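Local structure of uncharacterized protein (Thermus thermophilus HB8, 6SCE) at residues A[21-26]-A[131-136]; A[551-556]-A[582-587]; A[570-575]-A[600-605]. The protein acts in type III CRISPR defence as a DNA nuclease that is switched on by cyclic oligoadenylate. All blocks are in the same frame, centred on the assembly; numbering follows the deposited sequence.

Contact 1: A[21-26]-A[131-136]; sequences LKVVER and RSLEAE
The ammonium atom Lys22 NZ has three partners: a backbone carbonyl, a water and the carboxylate of Glu142. It donates to Glu136 O at 2.8 Å, arriving 54° out of the carbonyl plane. To the water NZ lies 2.6 Å away, and that water passes a hydrogen on to Ala135 O at 2.9 Å, so one lysine serves two successive carbonyls of the turn after strand 129-132. The bend at chi3 of Lys22 swings its otherwise extended chain across to them. One helical turn on, Arg26 runs extended across Glu136, its CG anti to the backbone N. Arg26 NH1 forms a salt bridge with Glu136 OE2 at 3.2 Å. The guanidinium and carboxylate planes stand 86° apart: OE2 lies near the guanidinium plane but is itself met from above its own carboxylate, so this is a crossed pair rather than a paired, two-toothed grip. Ala135 CB sits over the centre of one guanidinium face, 3.7 Å from Arg26 CZ. Glu136 kinks at chi2 (95°), which carries its carboxylate along the helix to Arg26. Beside these polar arms Val23 CG2 meets Leu133 CD1 at 3.8 Å, the side chains crossing at about a right angle, with Phe123 and Leu19 packing beside them. Arg131 brushes Val23 with its tip, and its charge is met by Glu27. Helix 15-28 is thus fastened mainly to the turn after strand 129-132, an outermost strand of a seven-stranded mixed sheet, whose parallel 3-2-1-4 core is consistent with a Rossmann-like CARF domain. Because Lys22 grips one main-chain oxygen directly and a second through water, that half of the contact probably depends more on backbone shape than on the side chain of Glu136, with Glu142 supplying the counter-charge.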
loop_
_atom_site.group_PDB
_atom_site.type_symbol
_atom_site.label_atom_id
_atom_site.label_comp_id
_atom_site.label_asym_id
_atom_site.label_seq_id
_atom_site.Cartn_x
_atom_site.Cartn_y
_atom_site.Cartn_z
ATOM N N LEU A 21 -16.967 18.766 1.421
ATOM C CA LEU A 21 -17.400 20.159 1.536
ATOM C C LEU A 21 -18.360 20.536 0.388
ATOM O O LEU A 21 -19.411 21.138 0.635
ATOM C CB LEU A 21 -16.215 21.111 1.599
ATOM C CG LEU A 21 -16.572 22.586 1.775
ATOM C CD1 LEU A 21 -17.450 22.884 2.992
ATOM C CD2 LEU A 21 -15.317 23.440 1.805
ATOM N N LYS A 22 -18.041 20.118 -0.840
ATOM C CA LYS A 22 -18.920 20.408 -1.995
ATOM C C LYS A 22 -20.277 19.757 -1.779
ATOM O O LYS A 22 -21.299 20.346 -2.114
ATOM C CB LYS A 22 -18.280 19.958 -3.320
ATOM C CG LYS A 22 -17.011 20.723 -3.654
ATOM C CD LYS A 22 -16.438 20.272 -4.996
ATOM C CE LYS A 22 -17.205 20.861 -6.179
ATOM N NZ LYS A 22 -16.854 20.162 -7.451
ATOM N N VAL A 23 -20.297 18.555 -1.205
ATOM C CA VAL A 23 -21.544 17.866 -0.916
ATOM C C VAL A 23 -22.387 18.663 0.086
ATOM O O VAL A 23 -23.599 18.909 -0.143
ATOM C CB VAL A 23 -21.285 16.455 -0.367
ATOM C CG1 VAL A 23 -22.550 15.798 0.174
ATOM C CG2 VAL A 23 -20.614 15.583 -1.403
ATOM N N VAL A 24 -21.758 19.097 1.170
ATOM C CA VAL A 24 -22.467 19.870 2.191
ATOM C C VAL A 24 -23.015 21.181 1.604
ATOM O O VAL A 24 -24.192 21.541 1.805
ATOM C CB VAL A 24 -21.547 20.184 3.378
ATOM C CG1 VAL A 24 -22.287 21.035 4.408
ATOM C CG2 VAL A 24 -21.105 18.887 4.040
ATOM N N GLU A 25 -22.157 21.901 0.896
ATOM C CA GLU A 25 -22.568 23.161 0.281
ATOM C C GLU A 25 -23.727 22.986 -0.680
ATOM O O GLU A 25 -24.620 23.829 -0.689
ATOM C CB GLU A 25 -21.399 23.872 -0.407
ATOM C CG GLU A 25 -20.372 24.401 0.556
ATOM C CD GLU A 25 -19.221 25.133 -0.116
ATOM O OE1 GLU A 25 -18.860 24.797 -1.268
ATOM O OE2 GLU A 25 -18.635 26.015 0.531
ATOM N N ARG A 26 -23.739 21.927 -1.478
ATOM C CA ARG A 26 -24.823 21.702 -2.429
ATOM C C ARG A 26 -26.136 21.440 -1.701
ATOM O O ARG A 26 -27.186 21.926 -2.115
ATOM C CB ARG A 26 -24.523 20.521 -3.354
ATOM C CG ARG A 26 -25.492 20.406 -4.531
ATOM C CD ARG A 26 -25.347 19.087 -5.265
ATOM N NE ARG A 26 -26.153 19.077 -6.479
ATOM C CZ ARG A 26 -26.656 17.988 -7.044
ATOM N NH1 ARG A 26 -26.441 16.794 -6.512
ATOM N NH2 ARG A 26 -27.385 18.105 -8.145
ATOM N N ARG A 131 -25.926 8.332 -2.623
ATOM C CA ARG A 131 -26.169 9.052 -3.870
ATOM C C ARG A 131 -24.877 9.217 -4.669
ATOM O O ARG A 131 -23.788 9.333 -4.085
ATOM C CB ARG A 131 -26.819 10.421 -3.599
ATOM C CG ARG A 131 -25.924 11.478 -2.976
ATOM C CD ARG A 131 -26.622 12.836 -2.897
ATOM N NE ARG A 131 -27.493 12.926 -1.731
ATOM C CZ ARG A 131 -27.372 13.818 -0.756
ATOM N NH1 ARG A 131 -28.221 13.782 0.260
ATOM N NH2 ARG A 131 -26.423 14.753 -0.794
ATOM N N SER A 132 -25.010 9.237 -5.985
ATOM C CA SER A 132 -23.917 9.454 -6.884
ATOM C C SER A 132 -23.548 10.907 -6.846
ATOM O O SER A 132 -24.433 11.773 -6.775
ATOM C CB SER A 132 -24.336 9.072 -8.305
ATOM O OG SER A 132 -23.230 9.227 -9.161
ATOM N N LEU A 133 -22.248 11.187 -6.840
ATOM C CA LEU A 133 -21.745 12.555 -6.774
ATOM C C LEU A 133 -21.288 13.081 -8.124
ATOM O O LEU A 133 -20.228 13.743 -8.249
ATOM C CB LEU A 133 -20.614 12.665 -5.728
ATOM C CG LEU A 133 -21.090 12.292 -4.313
ATOM C CD1 LEU A 133 -19.901 12.415 -3.375
ATOM C CD2 LEU A 133 -22.262 13.142 -3.843
ATOM N N GLU A 134 -22.131 12.864 -9.149
ATOM C CA GLU A 134 -21.816 13.348 -10.491
ATOM C C GLU A 134 -21.610 14.820 -10.503
ATOM O O GLU A 134 -20.688 15.302 -11.126
ATOM C CB GLU A 134 -22.962 13.072 -11.474
ATOM C CG GLU A 134 -23.154 11.623 -11.786
ATOM C CD GLU A 134 -22.086 11.044 -12.692
ATOM O OE1 GLU A 134 -21.244 11.776 -13.277
ATOM O OE2 GLU A 134 -22.100 9.804 -12.805
ATOM N N ALA A 135 -22.482 15.552 -9.819
ATOM C CA ALA A 135 -22.456 17.014 -9.860
ATOM C C ALA A 135 -21.317 17.615 -9.057
ATOM O O ALA A 135 -20.705 18.591 -9.477
ATOM C CB ALA A 135 -23.787 17.585 -9.361
ATOM N N GLU A 136 -21.066 17.025 -7.887
ATOM C CA GLU A 136 -20.046 17.503 -6.954
ATOM C C GLU A 136 -18.618 17.034 -7.295
ATOM O O GLU A 136 -17.647 17.566 -6.770
ATOM C CB GLU A 136 -20.392 16.983 -5.554
ATOM C CG GLU A 136 -21.732 17.477 -5.028
ATOM C CD GLU A 136 -22.888 16.518 -5.282
ATOM O OE1 GLU A 136 -22.808 15.677 -6.213
ATOM O OE2 GLU A 136 -23.889 16.580 -4.524
HETATM O O HOH W 1 -18.512 20.537 -9.456
#

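Contact 2: A[551-556]-A[582-587]; sequences ALWFVE and EARGLM. With nucleotides of chain B.
Arg584 lays its aliphatic stem on an indole: its CB sits 3.4 Å from the centroid of the Trp553 six-membered ring, 11° off the ring normal, a CH-pi contact between directly paired residues of parallel strands. Arg584 CG follows along the ring, 3.9 Å from Trp553 CZ2. Both side chains leave with CG anti to the carbonyl carbon and run side by side; Arg584 then bends at chi2 and carries its guanidinium away to the carbonyl of Asn630. The Trp553 ring also stacks with Phe546 and obliquely meets Leu586, two residues on from Arg584 along the same face, Trp553 CE3 lying 4.0 Å from Leu586 CB. The backbones form a regular parallel ladder in which Arg584 N, Phe554 N, Leu586 N and Glu556 N bond in turn to Leu552 O, Arg584 O, Phe554 O and Leu586 O. The last of these, Glu556 N to Leu586 O, is the straightest, 169° at the hydrogen and 2.9 Å long.

The strands are the two arms of a beta-alpha-beta unit, with helix 561-579 as the crossover. Glu556, Lys558 and Asp543 of the adjoining strand match the PD-(D/E)XK nuclease pattern, so Glu556 probably belongs to the cutting site. Its CB touches SE of Met587, a selenomethionine, at 3.9 Å, and its carboxylate bends at chi2 toward Arg567 of the helix. Gly585, paired with Phe554, puts no side chain on the face that carries Phe554, Glu556 and Met587.

At the other end Glu582 CG packs 3.6 Å from C6 of A4 of chain B, while its carboxylate is held by Arg634.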
loop_
_atom_site.group_PDB
_atom_site.type_symbol
_atom_site.label_atom_id
_atom_site.label_comp_id
_atom_site.label_asym_id
_atom_site.label_seq_id
_atom_site.Cartn_x
_atom_site.Cartn_y
_atom_site.Cartn_z
ATOM N N ALA A 551 7.055 -4.352 9.556
ATOM C CA ALA A 551 7.702 -3.818 8.359
ATOM C C ALA A 551 8.567 -4.901 7.725
ATOM O O ALA A 551 9.388 -5.542 8.389
ATOM C CB ALA A 551 8.516 -2.585 8.674
ATOM N N LEU A 552 8.327 -5.139 6.441
ATOM C CA LEU A 552 9.180 -6.007 5.637
ATOM C C LEU A 552 10.306 -5.174 5.037
ATOM O O LEU A 552 10.102 -4.016 4.645
ATOM C CB LEU A 552 8.380 -6.644 4.499
ATOM C CG LEU A 552 9.057 -7.822 3.802
ATOM C CD1 LEU A 552 9.331 -8.964 4.739
ATOM C CD2 LEU A 552 8.128 -8.294 2.693
ATOM N N TRP A 553 11.495 -5.768 4.962
ATOM C CA TRP A 553 12.673 -5.109 4.388
ATOM C C TRP A 553 13.268 -6.017 3.328
ATOM O O TRP A 553 13.421 -7.213 3.561
ATOM C CB TRP A 553 13.767 -4.897 5.443
ATOM C CG TRP A 553 13.469 -3.903 6.525
ATOM C CD1 TRP A 553 12.595 -4.052 7.558
ATOM C CD2 TRP A 553 14.113 -2.646 6.723
ATOM N NE1 TRP A 553 12.611 -2.930 8.361
ATOM C CE2 TRP A 553 13.548 -2.063 7.880
ATOM C CE3 TRP A 553 15.110 -1.948 6.028
ATOM C CZ2 TRP A 553 13.943 -0.815 8.356
ATOM C CZ3 TRP A 553 15.479 -0.709 6.482
ATOM C CH2 TRP A 553 14.893 -0.144 7.639
ATOM N N PHE A 554 13.585 -5.434 2.175
ATOM C CA PHE A 554 14.370 -6.092 1.150
ATOM C C PHE A 554 15.780 -5.525 1.205
ATOM O O PHE A 554 15.968 -4.328 1.430
ATOM C CB PHE A 554 13.776 -5.836 -0.231
ATOM C CG PHE A 554 12.414 -6.427 -0.421
ATOM C CD1 PHE A 554 12.140 -7.724 -0.009
ATOM C CD2 PHE A 554 11.406 -5.692 -1.024
ATOM C CE1 PHE A 554 10.880 -8.268 -0.182
ATOM C CE2 PHE A 554 10.147 -6.236 -1.205
ATOM C CZ PHE A 554 9.886 -7.518 -0.800
ATOM N N VAL A 555 16.759 -6.393 0.975
ATOM C CA VAL A 555 18.164 -6.017 1.078
ATOM C C VAL A 555 18.803 -6.065 -0.309
ATOM O O VAL A 555 18.570 -7.020 -1.081
ATOM C CB VAL A 555 18.936 -6.972 2.010
ATOM C CG1 VAL A 555 20.390 -6.524 2.168
ATOM C CG2 VAL A 555 18.264 -7.062 3.370
ATOM N N GLU A 556 19.581 -5.029 -0.634
ATOM C CA GLU A 556 20.384 -5.027 -1.878
ATOM C C GLU A 556 21.837 -4.834 -1.473
ATOM O O GLU A 556 22.140 -3.906 -0.729
ATOM C CB GLU A 556 19.941 -3.915 -2.837
ATOM C CG GLU A 556 20.721 -3.826 -4.151
ATOM C CD GLU A 556 20.412 -4.946 -5.131
ATOM O OE1 GLU A 556 19.409 -5.666 -4.950
ATOM O OE2 GLU A 556 21.177 -5.100 -6.106
ATOM N N GLU A 582 4.691 0.347 4.727
ATOM C CA GLU A 582 5.641 0.548 5.811
ATOM C C GLU A 582 6.964 -0.163 5.512
ATOM O O GLU A 582 7.852 -0.181 6.363
ATOM C CB GLU A 582 5.061 0.118 7.144
ATOM C CG GLU A 582 3.862 0.973 7.583
ATOM C CD GLU A 582 4.184 2.442 7.556
ATOM O OE1 GLU A 582 5.257 2.816 8.111
ATOM O OE2 GLU A 582 3.426 3.212 6.936
ATOM N N ALA A 583 7.088 -0.761 4.325
ATOM C CA ALA A 583 8.273 -1.548 4.013
ATOM C C ALA A 583 9.458 -0.623 3.713
ATOM O O ALA A 583 9.294 0.551 3.354
ATOM C CB ALA A 583 8.001 -2.480 2.837
ATOM N N ARG A 584 10.664 -1.162 3.848
ATOM C CA ARG A 584 11.858 -0.392 3.533
ATOM C C ARG A 584 12.849 -1.249 2.769
ATOM O O ARG A 584 12.731 -2.469 2.732
ATOM C CB ARG A 584 12.538 0.112 4.813
ATOM C CG ARG A 584 11.666 0.958 5.725
ATOM C CD ARG A 584 11.339 2.315 5.136
ATOM N NE ARG A 584 10.434 3.041 6.033
ATOM C CZ ARG A 584 10.814 3.745 7.103
ATOM N NH1 ARG A 584 12.107 3.876 7.428
ATOM N NH2 ARG A 584 9.886 4.336 7.860
ATOM N N GLY A 585 13.828 -0.587 2.168
ATOM C CA GLY A 585 14.888 -1.293 1.458
ATOM C C GLY A 585 16.208 -0.945 2.136
ATOM O O GLY A 585 16.477 0.220 2.388
ATOM N N LEU A 586 16.996 -1.959 2.458
ATOM C CA LEU A 586 18.316 -1.740 3.041
ATOM C C LEU A 586 19.339 -1.873 1.913
ATOM O O LEU A 586 19.422 -2.910 1.270
ATOM C CB LEU A 586 18.582 -2.746 4.141
ATOM C CG LEU A 586 19.897 -2.541 4.905
ATOM C CD1 LEU A 586 19.858 -1.242 5.680
ATOM C CD2 LEU A 586 20.142 -3.736 5.817
HETATM N N MSE A 587 20.088 -0.806 1.676
HETATM C CA MSE A 587 21.025 -0.749 0.561
HETATM C C MSE A 587 22.398 -0.750 1.180
HETATM O O MSE A 587 22.749 0.193 1.888
HETATM C CB MSE A 587 20.792 0.530 -0.246
HETATM C CG MSE A 587 19.318 0.838 -0.494
HETATM SE SE MSE A 587 18.651 -0.400 -1.864
HETATM C CE MSE A 587 19.420 0.454 -3.452
ATOM P P A B 4 -5.228 -0.349 2.692
ATOM O OP1 A B 4 -4.228 0.597 2.121
ATOM O OP2 A B 4 -4.993 -1.831 2.572
ATOM O "O5'" A B 4 -5.458 0.042 4.225
ATOM C "C5'" A B 4 -4.450 -0.341 5.172
ATOM C "C4'" A B 4 -4.495 0.630 6.327
ATOM O "O4'" A B 4 -3.730 0.095 7.444
ATOM C "C3'" A B 4 -3.880 1.984 5.996
ATOM O "O3'" A B 4 -4.488 3.092 6.653
ATOM C "C2'" A B 4 -2.461 1.803 6.541
ATOM O "O2'" A B 4 -1.797 3.028 6.750
ATOM C "C1'" A B 4 -2.776 1.057 7.824
ATOM N N9 A B 4 -1.635 0.408 8.455
ATOM C C8 A B 4 -1.294 0.553 9.776
ATOM N N7 A B 4 -0.196 -0.086 10.090
ATOM C C5 A B 4 0.238 -0.657 8.898
ATOM C C6 A B 4 1.355 -1.455 8.570
ATOM N N6 A B 4 2.310 -1.808 9.437
ATOM N N1 A B 4 1.488 -1.835 7.274
ATOM C C2 A B 4 0.550 -1.454 6.396
ATOM N N3 A B 4 -0.554 -0.727 6.593
ATOM C C4 A B 4 -0.656 -0.357 7.877
#

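Contact 3: A[570-575]-A[600-605]; sequences IMAELV and SPNLVY
The amide of Asn602 meets helix 570-575 with its edge: ND2 donates to Ala572 O at 2.9 Å, almost straight at 165°, with the acceptor in the amide plane and the donor on a carbonyl lone pair. Its other in-plane atom, OD1, lies 3.5 Å from Ala572 CB. The Tyr605 ring has Ser600 CB in plane at its edge, and its OH donates to OG of Ser600, the first residue of the type I turn 600-603. Tip to tip, Val575 CG1 comes within 3.4 Å of Asn602 ND2. The Asn602 CG occupies the crowded position between backbone N and carbonyl carbon (chi1 72°), which throws the amide toward the helix. An alanine here has no amide for Ala572 O or Val575, which would probably loosen the turn from the helix. Next along the chain, Leu603 CD2 packs 3.9 Å from Met571 CG, the side chains crossing obliquely, and touches Val575 more loosely. Helix 561-579 thus lies over the sheet, the axis of segment 570-575 passing 10.2 Å from that of strand 603-605, with Met571 also resting on strands 551-558 and 584-592, while Ile570 and Glu573 meet helix 206-220.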
loop_
_atom_site.group_PDB
_atom_site.type_symbol
_atom_site.label_atom_id
_atom_site.label_comp_id
_atom_site.label_asym_id
_atom_site.label_seq_id
_atom_site.Cartn_x
_atom_site.Cartn_y
_atom_site.Cartn_z
ATOM N N ILE A 570 14.150 1.350 -8.956
ATOM C CA ILE A 570 13.343 0.136 -9.012
ATOM C C ILE A 570 13.135 -0.434 -7.610
ATOM O O ILE A 570 12.047 -0.854 -7.276
ATOM C CB ILE A 570 13.938 -0.909 -9.979
ATOM C CG1 ILE A 570 13.615 -0.477 -11.415
ATOM C CG2 ILE A 570 13.391 -2.316 -9.710
ATOM C CD1 ILE A 570 13.971 -1.508 -12.465
HETATM N N MSE A 571 14.173 -0.419 -6.788
HETATM C CA MSE A 571 14.041 -0.927 -5.428
HETATM C C MSE A 571 12.961 -0.196 -4.653
HETATM O O MSE A 571 12.204 -0.841 -3.924
HETATM C CB MSE A 571 15.364 -0.818 -4.697
HETATM C CG MSE A 571 15.308 -1.516 -3.350
HETATM SE SE MSE A 571 15.580 -3.433 -3.661
HETATM C CE MSE A 571 16.268 -3.785 -1.844
ATOM N N ALA A 572 12.889 1.131 -4.779
ATOM C CA ALA A 572 11.911 1.924 -4.020
ATOM C C ALA A 572 10.478 1.514 -4.362
ATOM O O ALA A 572 9.602 1.464 -3.477
ATOM C CB ALA A 572 12.111 3.420 -4.262
ATOM N N GLU A 573 10.251 1.183 -5.637
ATOM C CA GLU A 573 8.913 0.789 -6.090
ATOM C C GLU A 573 8.611 -0.651 -5.711
ATOM O O GLU A 573 7.465 -0.973 -5.388
ATOM C CB GLU A 573 8.773 0.972 -7.608
ATOM C CG GLU A 573 9.038 2.389 -8.103
ATOM C CD GLU A 573 8.081 3.421 -7.541
ATOM O OE1 GLU A 573 6.968 3.058 -7.113
ATOM O OE2 GLU A 573 8.449 4.611 -7.522
ATOM N N LEU A 574 9.619 -1.521 -5.779
ATOM C CA LEU A 574 9.443 -2.908 -5.343
ATOM C C LEU A 574 9.096 -2.931 -3.860
ATOM O O LEU A 574 8.200 -3.650 -3.432
ATOM C CB LEU A 574 10.719 -3.740 -5.586
ATOM C CG LEU A 574 10.741 -5.126 -4.947
ATOM C CD1 LEU A 574 9.753 -6.035 -5.679
ATOM C CD2 LEU A 574 12.151 -5.709 -4.913
ATOM N N VAL A 575 9.836 -2.149 -3.080
ATOM C CA VAL A 575 9.614 -2.089 -1.636
ATOM C C VAL A 575 8.177 -1.624 -1.361
ATOM O O VAL A 575 7.452 -2.267 -0.598
ATOM C CB VAL A 575 10.656 -1.176 -0.961
ATOM C CG1 VAL A 575 10.265 -0.842 0.489
ATOM C CG2 VAL A 575 12.034 -1.853 -0.997
ATOM N N SER A 600 15.615 9.120 -0.731
ATOM C CA SER A 600 14.851 7.883 -0.846
ATOM C C SER A 600 14.056 7.711 0.444
ATOM O O SER A 600 14.595 7.232 1.446
ATOM C CB SER A 600 15.785 6.691 -1.079
ATOM O OG SER A 600 16.755 6.952 -2.092
ATOM N N PRO A 601 12.777 8.118 0.433
ATOM C CA PRO A 601 11.935 8.002 1.630
ATOM C C PRO A 601 11.811 6.587 2.214
ATOM O O PRO A 601 11.600 6.450 3.417
ATOM C CB PRO A 601 10.555 8.484 1.152
ATOM C CG PRO A 601 10.824 9.296 -0.071
ATOM C CD PRO A 601 12.040 8.683 -0.709
ATOM N N ASN A 602 11.918 5.555 1.390
ATOM C CA ASN A 602 11.784 4.183 1.901
ATOM C C ASN A 602 13.052 3.344 1.816
ATOM O O ASN A 602 13.006 2.153 2.075
ATOM C CB ASN A 602 10.585 3.453 1.265
ATOM C CG ASN A 602 10.800 3.079 -0.184
ATOM O OD1 ASN A 602 11.756 3.503 -0.815
ATOM N ND2 ASN A 602 9.867 2.282 -0.734
ATOM N N LEU A 603 14.182 3.950 1.479
ATOM C CA LEU A 603 15.456 3.202 1.466
ATOM C C LEU A 603 16.416 3.736 2.524
ATOM O O LEU A 603 16.339 4.906 2.883
ATOM C CB LEU A 603 16.107 3.264 0.099
ATOM C CG LEU A 603 15.219 2.883 -1.085
ATOM C CD1 LEU A 603 15.972 3.073 -2.394
ATOM C CD2 LEU A 603 14.743 1.443 -0.950
ATOM N N VAL A 604 17.276 2.856 3.032
ATOM C CA VAL A 604 18.299 3.191 4.027
ATOM C C VAL A 604 19.637 2.730 3.426
ATOM O O VAL A 604 19.736 1.625 2.894
ATOM C CB VAL A 604 18.034 2.477 5.375
ATOM C CG1 VAL A 604 19.170 2.698 6.371
ATOM C CG2 VAL A 604 16.716 2.939 5.976
ATOM N N TYR A 605 20.642 3.602 3.471
ATOM C CA TYR A 605 21.929 3.346 2.832
ATOM C C TYR A 605 23.003 3.103 3.881
ATOM O O TYR A 605 23.174 3.912 4.799
ATOM C CB TYR A 605 22.324 4.533 1.971
ATOM C CG TYR A 605 21.474 4.652 0.740
ATOM C CD1 TYR A 605 20.280 5.367 0.757
ATOM C CD2 TYR A 605 21.849 4.034 -0.433
ATOM C CE1 TYR A 605 19.502 5.472 -0.383
ATOM C CE2 TYR A 605 21.082 4.132 -1.572
ATOM C CZ TYR A 605 19.907 4.849 -1.543
ATOM O OH TYR A 605 19.159 4.930 -2.692
#

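In the fold
From the N terminus, contact 1 comes first: helix 15-28 is joined to the end of strand 129-132, closing a span of 104 residues that contains most of the N-terminal sheet. The chain then runs through two further sheets before contact 2 opens, on the opposite side of the chain's centre, with centres 41 Å apart. Contact 2 closes 25 residues, mostly helix 561-579; contact 3 closes 24 through strand 584-592. The two cross rather than nest, because 570-575 falls between the segments of contact 2 along the chain and 600-605 follows them. Their centres are 7 Å apart, and together they tie one helix to three successive strands of the C-terminal sheet.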